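Local coordinates for protein 3',5'-cyclic-nucleotide phosphodiesterase 1 (Saccharomyces cerevisiae, PDB 4OJV) that is a class-II cyclic-nucleotide phosphodiesterase of the metallo-hydrolase clan, built round a two-zinc centre between two mixed beta sheets, at residues 21-26 with 323-328; 164-169 with 175-180; 335-340 with 361-366. One frame throughout, in Å; residues are numbered along the deposited sequence.

Contact 1. Residues 21-26 with 323-328. With ZN (zinc ion), chain E; SO4 (sulfate ion), chain B.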
loop_
_atom_site.group_PDB
_atom_site.type_symbol
_atom_site.label_atom_id
_atom_site.label_comp_id
_atom_site.label_asym_id
_atom_site.label_seq_id
_atom_site.Cartn_x
_atom_site.Cartn_y
_atom_site.Cartn_z
ATOM N N GLN A 21 -5.667 6.949 2.240
ATOM C CA GLN A 21 -7.035 7.442 2.192
ATOM C C GLN A 21 -8.015 6.610 1.375
ATOM O O GLN A 21 -7.845 6.417 0.168
ATOM C CB GLN A 21 -7.050 8.875 1.676
ATOM C CG GLN A 21 -8.447 9.472 1.652
ATOM C CD GLN A 21 -8.453 10.973 1.810
ATOM O OE1 GLN A 21 -7.958 11.500 2.805
ATOM N NE2 GLN A 21 -9.048 11.669 0.850
ATOM N N CYS A 22 -9.080 6.145 2.036
ATOM C CA CYS A 22 -10.208 5.505 1.358
ATOM C C CYS A 22 -11.394 5.428 2.312
ATOM O O CYS A 22 -11.250 4.946 3.450
ATOM C CB CYS A 22 -9.852 4.092 0.897
ATOM S SG CYS A 22 -11.232 3.251 0.068
ATOM N N PHE A 23 -12.557 5.886 1.847
ATOM C CA PHE A 23 -13.791 5.839 2.637
ATOM C C PHE A 23 -14.852 5.118 1.830
ATOM O O PHE A 23 -15.014 5.390 0.642
ATOM C CB PHE A 23 -14.254 7.265 2.971
ATOM C CG PHE A 23 -13.145 8.154 3.457
ATOM C CD1 PHE A 23 -12.479 7.894 4.652
ATOM C CD2 PHE A 23 -12.742 9.244 2.703
ATOM C CE1 PHE A 23 -11.441 8.713 5.078
ATOM C CE2 PHE A 23 -11.709 10.064 3.124
ATOM C CZ PHE A 23 -11.058 9.802 4.315
ATOM N N ILE A 24 -15.563 4.177 2.443
ATOM C CA ILE A 24 -16.681 3.494 1.797
ATOM C C ILE A 24 -17.984 4.153 2.241
ATOM O O ILE A 24 -18.160 4.452 3.424
ATOM C CB ILE A 24 -16.692 1.991 2.163
ATOM C CG1 ILE A 24 -15.393 1.301 1.735
ATOM C CG2 ILE A 24 -17.930 1.291 1.607
ATOM C CD1 ILE A 24 -15.100 1.376 0.261
ATOM N N LEU A 25 -18.895 4.360 1.294
ATOM C CA LEU A 25 -20.195 4.967 1.580
ATOM C C LEU A 25 -21.327 4.049 1.170
ATOM O O LEU A 25 -21.265 3.411 0.110
ATOM C CB LEU A 25 -20.368 6.263 0.793
ATOM C CG LEU A 25 -19.266 7.319 0.824
ATOM C CD1 LEU A 25 -19.638 8.507 -0.050
ATOM C CD2 LEU A 25 -18.989 7.769 2.246
ATOM N N LYS A 26 -22.383 4.029 1.983
ATOM C CA LYS A 26 -23.645 3.409 1.596
ATOM C C LYS A 26 -24.776 4.084 2.365
ATOM O O LYS A 26 -24.542 4.731 3.387
ATOM C CB LYS A 26 -23.637 1.896 1.854
ATOM C CG LYS A 26 -23.513 1.512 3.327
ATOM C CD LYS A 26 -23.599 -0.001 3.552
ATOM C CE LYS A 26 -25.018 -0.557 3.479
ATOM N NZ LYS A 26 -25.923 -0.035 4.547
ATOM N N ILE A 323 -14.878 15.674 10.516
ATOM C CA ILE A 323 -14.129 14.430 10.663
ATOM C C ILE A 323 -12.783 14.654 9.985
ATOM O O ILE A 323 -12.717 14.819 8.773
ATOM C CB ILE A 323 -14.883 13.248 10.005
ATOM C CG1 ILE A 323 -16.344 13.164 10.491
ATOM C CG2 ILE A 323 -14.128 11.939 10.200
ATOM C CD1 ILE A 323 -16.513 12.964 11.981
ATOM N N VAL A 324 -11.723 14.690 10.786
ATOM C CA VAL A 324 -10.388 15.067 10.325
ATOM C C VAL A 324 -9.669 13.840 9.789
ATOM O O VAL A 324 -9.566 12.822 10.474
ATOM C CB VAL A 324 -9.594 15.687 11.486
ATOM C CG1 VAL A 324 -8.176 16.042 11.073
ATOM C CG2 VAL A 324 -10.309 16.925 12.009
ATOM N N THR A 325 -9.173 13.950 8.563
ATOM C CA THR A 325 -8.554 12.837 7.861
ATOM C C THR A 325 -7.094 13.135 7.532
ATOM O O THR A 325 -6.614 14.256 7.710
ATOM C CB THR A 325 -9.304 12.583 6.541
ATOM O OG1 THR A 325 -9.143 13.737 5.706
ATOM C CG2 THR A 325 -10.792 12.331 6.806
ATOM N N HIS A 326 -6.391 12.117 7.040
ATOM C CA HIS A 326 -5.095 12.304 6.378
ATOM C C HIS A 326 -4.048 12.895 7.288
ATOM O O HIS A 326 -3.172 13.628 6.853
ATOM C CB HIS A 326 -5.283 13.168 5.119
ATOM C CG HIS A 326 -4.203 13.011 4.079
ATOM N ND1 HIS A 326 -3.059 13.731 4.100
ATOM C CD2 HIS A 326 -4.156 12.237 2.928
ATOM C CE1 HIS A 326 -2.306 13.402 3.041
ATOM N NE2 HIS A 326 -2.976 12.500 2.316
ATOM N N VAL A 327 -4.111 12.573 8.575
ATOM C CA VAL A 327 -3.073 13.039 9.489
ATOM C C VAL A 327 -1.788 12.259 9.208
ATOM O O VAL A 327 -1.799 11.031 9.092
ATOM C CB VAL A 327 -3.497 12.917 10.968
ATOM C CG1 VAL A 327 -2.358 13.323 11.897
ATOM C CG2 VAL A 327 -4.726 13.778 11.234
ATOM N N LYS A 328 -0.684 12.988 9.090
ATOM C CA LYS A 328 0.605 12.370 8.806
ATOM C C LYS A 328 1.298 11.900 10.076
ATOM O O LYS A 328 1.123 12.486 11.154
ATOM C CB LYS A 328 1.493 13.369 8.068
ATOM C CG LYS A 328 1.029 13.612 6.640
ATOM C CD LYS A 328 1.922 14.592 5.888
ATOM C CE LYS A 328 1.499 14.784 4.435
ATOM N NZ LYS A 328 1.618 13.571 3.572
HETATM ZN ZN ZN E . -2.601 12.275 0.255
HETATM S S SO4 B . 0.467 13.844 0.099
HETATM O O1 SO4 B . 1.166 12.724 -0.590
HETATM O O2 SO4 B . 1.444 14.559 0.974
HETATM O O3 SO4 B . -0.135 14.783 -0.902
HETATM O O4 SO4 B . -0.584 13.229 0.949
HETATM O O HOH W 1 -1.582 12.575 -1.458
#
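His-326, a zinc ligand, meets Gln-21 edge-on without a hydrogen bond: the carboxamide oxygen lies near the plane of the imidazole, OE1 of Gln-21 being 3.9 Å from CD2 of His-326, while amide and ring planes stand 85° apart. Gln-21 reaches toward His-326 with an extended chain, its CG trans to the main-chain N (chi1 -178°), and its NE2 bonds to Asp-39 OD2 and the carbonyl of Cys-242, which fixes the amide. NE2 of His-326 binds the zinc ion at 2.1 Å; Asp-132, His-133 and Asp-244 complete the protein ligands, joined by a water and by a sulfate oxygen whose position is less certain. ND1 is held by Ser-281 OG, a second-shell partner that orients the ring. NZ of Lys-328 reaches O2 of the sulfate, probably from the crystallisation liquor, at 2.8 Å, and His-294 also holds this anion. Next to the Gln-21/His-326 pair, CZ of Phe-23 touches the methyl CG2 of Thr-325 at 3.6 Å, an oblique approach. The contact joins the start of strand 22-27, in one mixed sheet, to the end of strand 321-325, in the other; Leu-277 and Glu-279 of strand 273-279 pack alongside, with helix 336-350 against Val-324 and Val-327.

Contact 2. Residues 164-169 with 175-180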
loop_
_atom_site.group_PDB
_atom_site.type_symbol
_atom_site.label_atom_id
_atom_site.label_comp_id
_atom_site.label_asym_id
_atom_site.label_seq_id
_atom_site.Cartn_x
_atom_site.Cartn_y
_atom_site.Cartn_z
ATOM N N VAL A 164 -4.467 11.446 -15.802
ATOM C CA VAL A 164 -3.255 10.927 -15.188
ATOM C C VAL A 164 -3.346 9.418 -14.981
ATOM O O VAL A 164 -2.384 8.696 -15.228
ATOM C CB VAL A 164 -2.957 11.662 -13.870
ATOM C CG1 VAL A 164 -1.843 10.980 -13.087
ATOM C CG2 VAL A 164 -2.580 13.101 -14.178
ATOM N N LEU A 165 -4.501 8.922 -14.542
ATOM C CA LEU A 165 -4.653 7.475 -14.372
ATOM C C LEU A 165 -4.469 6.743 -15.709
ATOM O O LEU A 165 -3.830 5.683 -15.771
ATOM C CB LEU A 165 -6.004 7.131 -13.736
ATOM C CG LEU A 165 -6.208 7.639 -12.306
ATOM C CD1 LEU A 165 -7.576 7.209 -11.800
ATOM C CD2 LEU A 165 -5.111 7.189 -11.349
ATOM N N GLN A 166 -5.014 7.319 -16.783
ATOM C CA GLN A 166 -4.919 6.688 -18.088
ATOM C C GLN A 166 -3.468 6.656 -18.572
ATOM O O GLN A 166 -2.997 5.634 -19.065
ATOM C CB GLN A 166 -5.819 7.404 -19.097
ATOM C CG GLN A 166 -6.007 6.651 -20.408
ATOM C CD GLN A 166 -7.030 5.543 -20.274
ATOM O OE1 GLN A 166 -8.213 5.803 -20.087
ATOM N NE2 GLN A 166 -6.577 4.299 -20.362
ATOM N N LYS A 167 -2.769 7.779 -18.429
ATOM C CA LYS A 167 -1.428 7.915 -18.992
ATOM C C LYS A 167 -0.344 7.265 -18.130
ATOM O O LYS A 167 0.611 6.682 -18.645
ATOM C CB LYS A 167 -1.104 9.395 -19.189
ATOM C CG LYS A 167 0.236 9.669 -19.846
ATOM C CD LYS A 167 0.381 11.133 -20.225
ATOM C CE LYS A 167 1.796 11.432 -20.698
ATOM N NZ LYS A 167 2.286 10.474 -21.728
ATOM N N HIS A 168 -0.494 7.373 -16.809
ATOM C CA HIS A 168 0.602 7.063 -15.891
ATOM C C HIS A 168 0.418 5.841 -15.041
ATOM O O HIS A 168 1.388 5.390 -14.440
ATOM C CB HIS A 168 0.936 8.281 -15.039
ATOM C CG HIS A 168 1.426 9.441 -15.851
ATOM N ND1 HIS A 168 2.572 9.387 -16.562
ATOM C CD2 HIS A 168 0.897 10.701 -16.045
ATOM C CE1 HIS A 168 2.756 10.554 -17.193
ATOM N NE2 HIS A 168 1.732 11.361 -16.878
ATOM N N VAL A 169 -0.797 5.289 -14.993
ATOM C CA VAL A 169 -1.075 4.125 -14.144
ATOM C C VAL A 169 -1.471 2.913 -14.975
ATOM O O VAL A 169 -0.740 1.922 -15.003
ATOM C CB VAL A 169 -2.136 4.443 -13.062
ATOM C CG1 VAL A 169 -2.425 3.205 -12.223
ATOM C CG2 VAL A 169 -1.662 5.575 -12.163
ATOM N N TRP A 175 1.083 -0.496 -14.275
ATOM C CA TRP A 175 0.077 -1.534 -14.050
ATOM C C TRP A 175 -0.429 -2.012 -15.379
ATOM O O TRP A 175 -0.509 -1.212 -16.315
ATOM C CB TRP A 175 -1.090 -0.978 -13.232
ATOM C CG TRP A 175 -1.857 -2.052 -12.518
ATOM C CD1 TRP A 175 -3.169 -2.452 -12.730
ATOM C CD2 TRP A 175 -1.352 -2.883 -11.434
ATOM N NE1 TRP A 175 -3.505 -3.474 -11.865
ATOM C CE2 TRP A 175 -2.444 -3.773 -11.054
ATOM C CE3 TRP A 175 -0.137 -2.974 -10.770
ATOM C CZ2 TRP A 175 -2.310 -4.698 -10.028
ATOM C CZ3 TRP A 175 -0.005 -3.919 -9.753
ATOM C CH2 TRP A 175 -1.069 -4.752 -9.386
ATOM N N PRO A 176 -0.804 -3.307 -15.485
ATOM C CA PRO A 176 -1.459 -3.730 -16.726
ATOM C C PRO A 176 -2.641 -2.824 -17.041
ATOM O O PRO A 176 -3.365 -2.392 -16.128
ATOM C CB PRO A 176 -1.927 -5.149 -16.394
ATOM C CG PRO A 176 -0.880 -5.639 -15.438
ATOM C CD PRO A 176 -0.620 -4.442 -14.558
ATOM N N ASP A 177 -2.822 -2.512 -18.325
ATOM C CA ASP A 177 -3.880 -1.597 -18.717
ATOM C C ASP A 177 -5.219 -2.336 -18.767
ATOM O O ASP A 177 -5.715 -2.727 -19.830
ATOM C CB ASP A 177 -3.567 -0.904 -20.045
ATOM C CG ASP A 177 -4.601 0.145 -20.405
ATOM O OD1 ASP A 177 -5.623 0.264 -19.681
ATOM O OD2 ASP A 177 -4.380 0.846 -21.420
ATOM N N LEU A 178 -5.823 -2.497 -17.595
ATOM C CA LEU A 178 -7.072 -3.240 -17.473
ATOM C C LEU A 178 -8.209 -2.521 -18.168
ATOM O O LEU A 178 -9.192 -3.159 -18.533
ATOM C CB LEU A 178 -7.419 -3.505 -16.007
ATOM C CG LEU A 178 -6.351 -4.261 -15.213
ATOM C CD1 LEU A 178 -6.848 -4.511 -13.798
ATOM C CD2 LEU A 178 -5.947 -5.560 -15.888
ATOM N N THR A 179 -8.080 -1.215 -18.385
ATOM C CA THR A 179 -9.120 -0.483 -19.119
ATOM C C THR A 179 -9.188 -0.868 -20.603
ATOM O O THR A 179 -10.216 -0.654 -21.242
ATOM C CB THR A 179 -8.985 1.048 -18.988
ATOM O OG1 THR A 179 -7.937 1.543 -19.835
ATOM C CG2 THR A 179 -8.722 1.450 -17.537
ATOM N N ALA A 180 -8.105 -1.438 -21.131
ATOM C CA ALA A 180 -8.031 -1.872 -22.533
ATOM C C ALA A 180 -8.609 -3.266 -22.765
ATOM O O ALA A 180 -8.835 -3.653 -23.917
ATOM C CB ALA A 180 -6.589 -1.824 -23.018
#
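The C-terminal end of helix 159-169, which includes a wider pi-type turn at 165-169, meets the loop that leads on to strand 186-190, and a chain of side-chain hydrogen bonds joins the two. NE2 of Gln-166 donates to OG1 of Thr-179 at 3.1 Å, fairly straight at 160° and with the hydroxyl only 7° out of the amide plane. A bend at chi2 (80°) turns the Gln-166 carboxamide from the helix flank toward the loop. The threonine hydroxyl in turn donates a hydrogen bond to OD1 of Asp-177, OG1 to OD1 2.6 Å, on the syn lone pair of the carboxylate. Thr-179 OG1 is thus both acceptor and donor, which fixes its rotation. Asp-177 is the centre of an inverse gamma turn. At the other end, CB of Trp-175 packs 3.4 Å from the carbonyl O of Val-169, but its indole leads away from the helix, with CD of Pro-176 over one face, displaced toward the rim. In the second subunit, Ile-174 meets Val-164 and Val-169, and His-168 bonds to His-168 here. Leu-188 of strand 186-190 lies against Gln-166 and Thr-179, and Val-138 of helix 135-140 packs on Val-169 and Trp-175.

Contact 3. Residues 335-340 with 361-366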
loop_
_atom_site.group_PDB
_atom_site.type_symbol
_atom_site.label_atom_id
_atom_site.label_comp_id
_atom_site.label_asym_id
_atom_site.label_seq_id
_atom_site.Cartn_x
_atom_site.Cartn_y
_atom_site.Cartn_z
ATOM N N ASP A 335 1.114 11.575 19.729
ATOM C CA ASP A 335 0.337 11.262 18.534
ATOM C C ASP A 335 -0.198 12.561 17.927
ATOM O O ASP A 335 -0.930 13.305 18.586
ATOM C CB ASP A 335 -0.802 10.325 18.951
ATOM C CG ASP A 335 -1.544 9.688 17.778
ATOM O OD1 ASP A 335 -1.810 10.360 16.757
ATOM O OD2 ASP A 335 -1.892 8.494 17.924
ATOM N N PRO A 336 0.171 12.856 16.662
ATOM C CA PRO A 336 -0.248 14.136 16.093
ATOM C C PRO A 336 -1.755 14.244 15.919
ATOM O O PRO A 336 -2.270 15.347 15.852
ATOM C CB PRO A 336 0.455 14.168 14.730
ATOM C CG PRO A 336 0.710 12.741 14.404
ATOM C CD PRO A 336 1.014 12.091 15.726
ATOM N N ARG A 337 -2.465 13.118 15.865
ATOM C CA ARG A 337 -3.920 13.189 15.798
ATOM C C ARG A 337 -4.485 13.830 17.068
ATOM O O ARG A 337 -5.452 14.590 17.003
ATOM C CB ARG A 337 -4.515 11.802 15.603
ATOM C CG ARG A 337 -4.137 11.194 14.258
ATOM C CD ARG A 337 -4.547 9.741 14.137
ATOM N NE ARG A 337 -3.908 8.905 15.152
ATOM C CZ ARG A 337 -4.213 7.633 15.364
ATOM N NH1 ARG A 337 -5.139 7.040 14.612
ATOM N NH2 ARG A 337 -3.598 6.957 16.327
ATOM N N LEU A 338 -3.874 13.524 18.212
ATOM C CA LEU A 338 -4.305 14.108 19.483
ATOM C C LEU A 338 -3.925 15.583 19.545
ATOM O O LEU A 338 -4.735 16.417 19.952
ATOM C CB LEU A 338 -3.731 13.320 20.663
ATOM C CG LEU A 338 -4.177 11.854 20.764
ATOM C CD1 LEU A 338 -3.463 11.125 21.895
ATOM C CD2 LEU A 338 -5.689 11.748 20.910
ATOM N N THR A 339 -2.698 15.908 19.135
ATOM C CA THR A 339 -2.254 17.300 19.086
ATOM C C THR A 339 -3.180 18.139 18.207
ATOM O O THR A 339 -3.660 19.204 18.609
ATOM C CB THR A 339 -0.812 17.378 18.570
ATOM O OG1 THR A 339 0.031 16.609 19.433
ATOM C CG2 THR A 339 -0.320 18.822 18.473
ATOM N N ILE A 340 -3.439 17.644 17.001
ATOM C CA ILE A 340 -4.295 18.336 16.038
ATOM C C ILE A 340 -5.721 18.504 16.561
ATOM O O ILE A 340 -6.310 19.580 16.431
ATOM C CB ILE A 340 -4.261 17.602 14.674
ATOM C CG1 ILE A 340 -2.936 17.905 13.968
ATOM C CG2 ILE A 340 -5.459 17.949 13.801
ATOM C CD1 ILE A 340 -2.554 16.897 12.899
ATOM N N ALA A 361 -10.828 10.849 12.071
ATOM C CA ALA A 361 -11.214 9.618 11.374
ATOM C C ALA A 361 -10.336 8.457 11.810
ATOM O O ALA A 361 -9.112 8.564 11.782
ATOM C CB ALA A 361 -11.102 9.791 9.867
ATOM N N LEU A 362 -10.967 7.354 12.208
ATOM C CA LEU A 362 -10.257 6.168 12.679
ATOM C C LEU A 362 -10.542 4.970 11.802
ATOM O O LEU A 362 -11.695 4.543 11.665
ATOM C CB LEU A 362 -10.642 5.837 14.121
ATOM C CG LEU A 362 -10.300 6.861 15.207
ATOM C CD1 LEU A 362 -10.909 6.452 16.543
ATOM C CD2 LEU A 362 -8.794 7.043 15.322
ATOM N N GLU A 363 -9.482 4.421 11.223
ATOM C CA GLU A 363 -9.586 3.238 10.391
ATOM C C GLU A 363 -10.268 2.108 11.137
ATOM O O GLU A 363 -10.137 1.989 12.365
ATOM C CB GLU A 363 -8.194 2.770 9.986
ATOM C CG GLU A 363 -7.452 3.741 9.107
ATOM C CD GLU A 363 -6.652 4.811 9.830
ATOM O OE1 GLU A 363 -6.761 5.042 11.092
ATOM O OE2 GLU A 363 -5.888 5.430 9.055
ATOM N N GLY A 364 -11.001 1.285 10.400
ATOM C CA GLY A 364 -11.623 0.108 10.995
ATOM C C GLY A 364 -12.904 0.429 11.740
ATOM O O GLY A 364 -13.373 -0.388 12.532
ATOM N N HIS A 365 -13.475 1.605 11.483
ATOM C CA HIS A 365 -14.714 2.042 12.125
ATOM C C HIS A 365 -15.693 2.551 11.113
ATOM O O HIS A 365 -15.304 2.976 10.023
ATOM C CB HIS A 365 -14.420 3.117 13.174
ATOM C CG HIS A 365 -13.591 2.612 14.316
ATOM N ND1 HIS A 365 -12.260 2.427 14.217
ATOM C CD2 HIS A 365 -13.959 2.177 15.586
ATOM C CE1 HIS A 365 -11.799 1.932 15.380
ATOM N NE2 HIS A 365 -12.842 1.772 16.208
ATOM N N THR A 366 -16.972 2.515 11.473
ATOM C CA THR A 366 -18.050 3.053 10.667
ATOM C C THR A 366 -18.698 4.226 11.392
ATOM O O THR A 366 -18.965 4.159 12.597
ATOM C CB THR A 366 -19.099 1.961 10.365
ATOM O OG1 THR A 366 -18.448 0.872 9.703
ATOM C CG2 THR A 366 -20.216 2.493 9.470
HETATM O O HOH W 2 -6.475 7.713 12.122
#
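Arg-337 and Leu-362 meet obliquely, the guanidinium nitrogen NH1 of Arg-337 lying 3.7 Å from the methyl CD2 of Leu-362. The arginine leaves the first turn of its helix with CG beside the backbone N, runs extended through chi2 and then bends at chi3 (-61°). This bend brings the guanidinium back alongside Asp-335, where it grips the carboxylate side-on with two nitrogens: NE of Arg-337 to OD1 of Asp-335 is 3.0 Å at 173°, and NH2 of Arg-337 to OD2 of Asp-335 is 2.8 Å. Both carboxylate oxygens use their syn lone pairs and lie almost in the guanidinium plane, so the two flat groups are nearly coplanar and the arginine is held against rotation. Asp-335 is also the N-cap of helix 336-350; its OD1 takes a second bond, from the backbone N of Arg-337, on the anti side. NH2 of Arg-337 reaches the carbonyl of Pro-66 as well, and OD2 of Asp-335 the hydroxyl of Ser-67.

NH1 faces the other segment. A water in the guanidinium plane accepts from NH1 of Arg-337 at 2.9 Å and donates to O of Ala-361 and to OE1 of Glu-363, bridging charges too far apart for a salt bridge. Glu-363 is bent at chi2 (87°), and its OE2 accepts from Ala-11 N. It is the second residue of a type II beta turn from Leu-362 to His-365; ND1 of His-365 donates to O of Glu-363 at 2.9 Å from above the carbonyl plane, while its NE2 bonds to Glu-63. The contact thus ties the N-terminal end of helix 336-350, where Phe-79 packs on Arg-337, to the link between strand 357-360 of one mixed sheet and strand 365-368 of the other.

Overall arrangement
From the N terminus, strand 22-27 opens contact 1, which closes at the end of strand 321-325, with 296 residues between its segments, joining the two mixed sheets beside the zinc site. Contact 2 is nested within that loop: it closes a short excursion between helix 159-169 and the approach to strand 186-190, near the second subunit, its centre about 25 Å from that of contact 1. Contact 3 follows in series, closing a loop of 20 residues that holds the rest of helix 336-350 and strand 357-360. It adjoins contact 1: Val-327 packs on Arg-337 and Ile-340, and O of Val-324 probably accepts a hydrogen bond from N of Ala-361. Contacts 2 and 3 lie on opposite sides of the chain's centre.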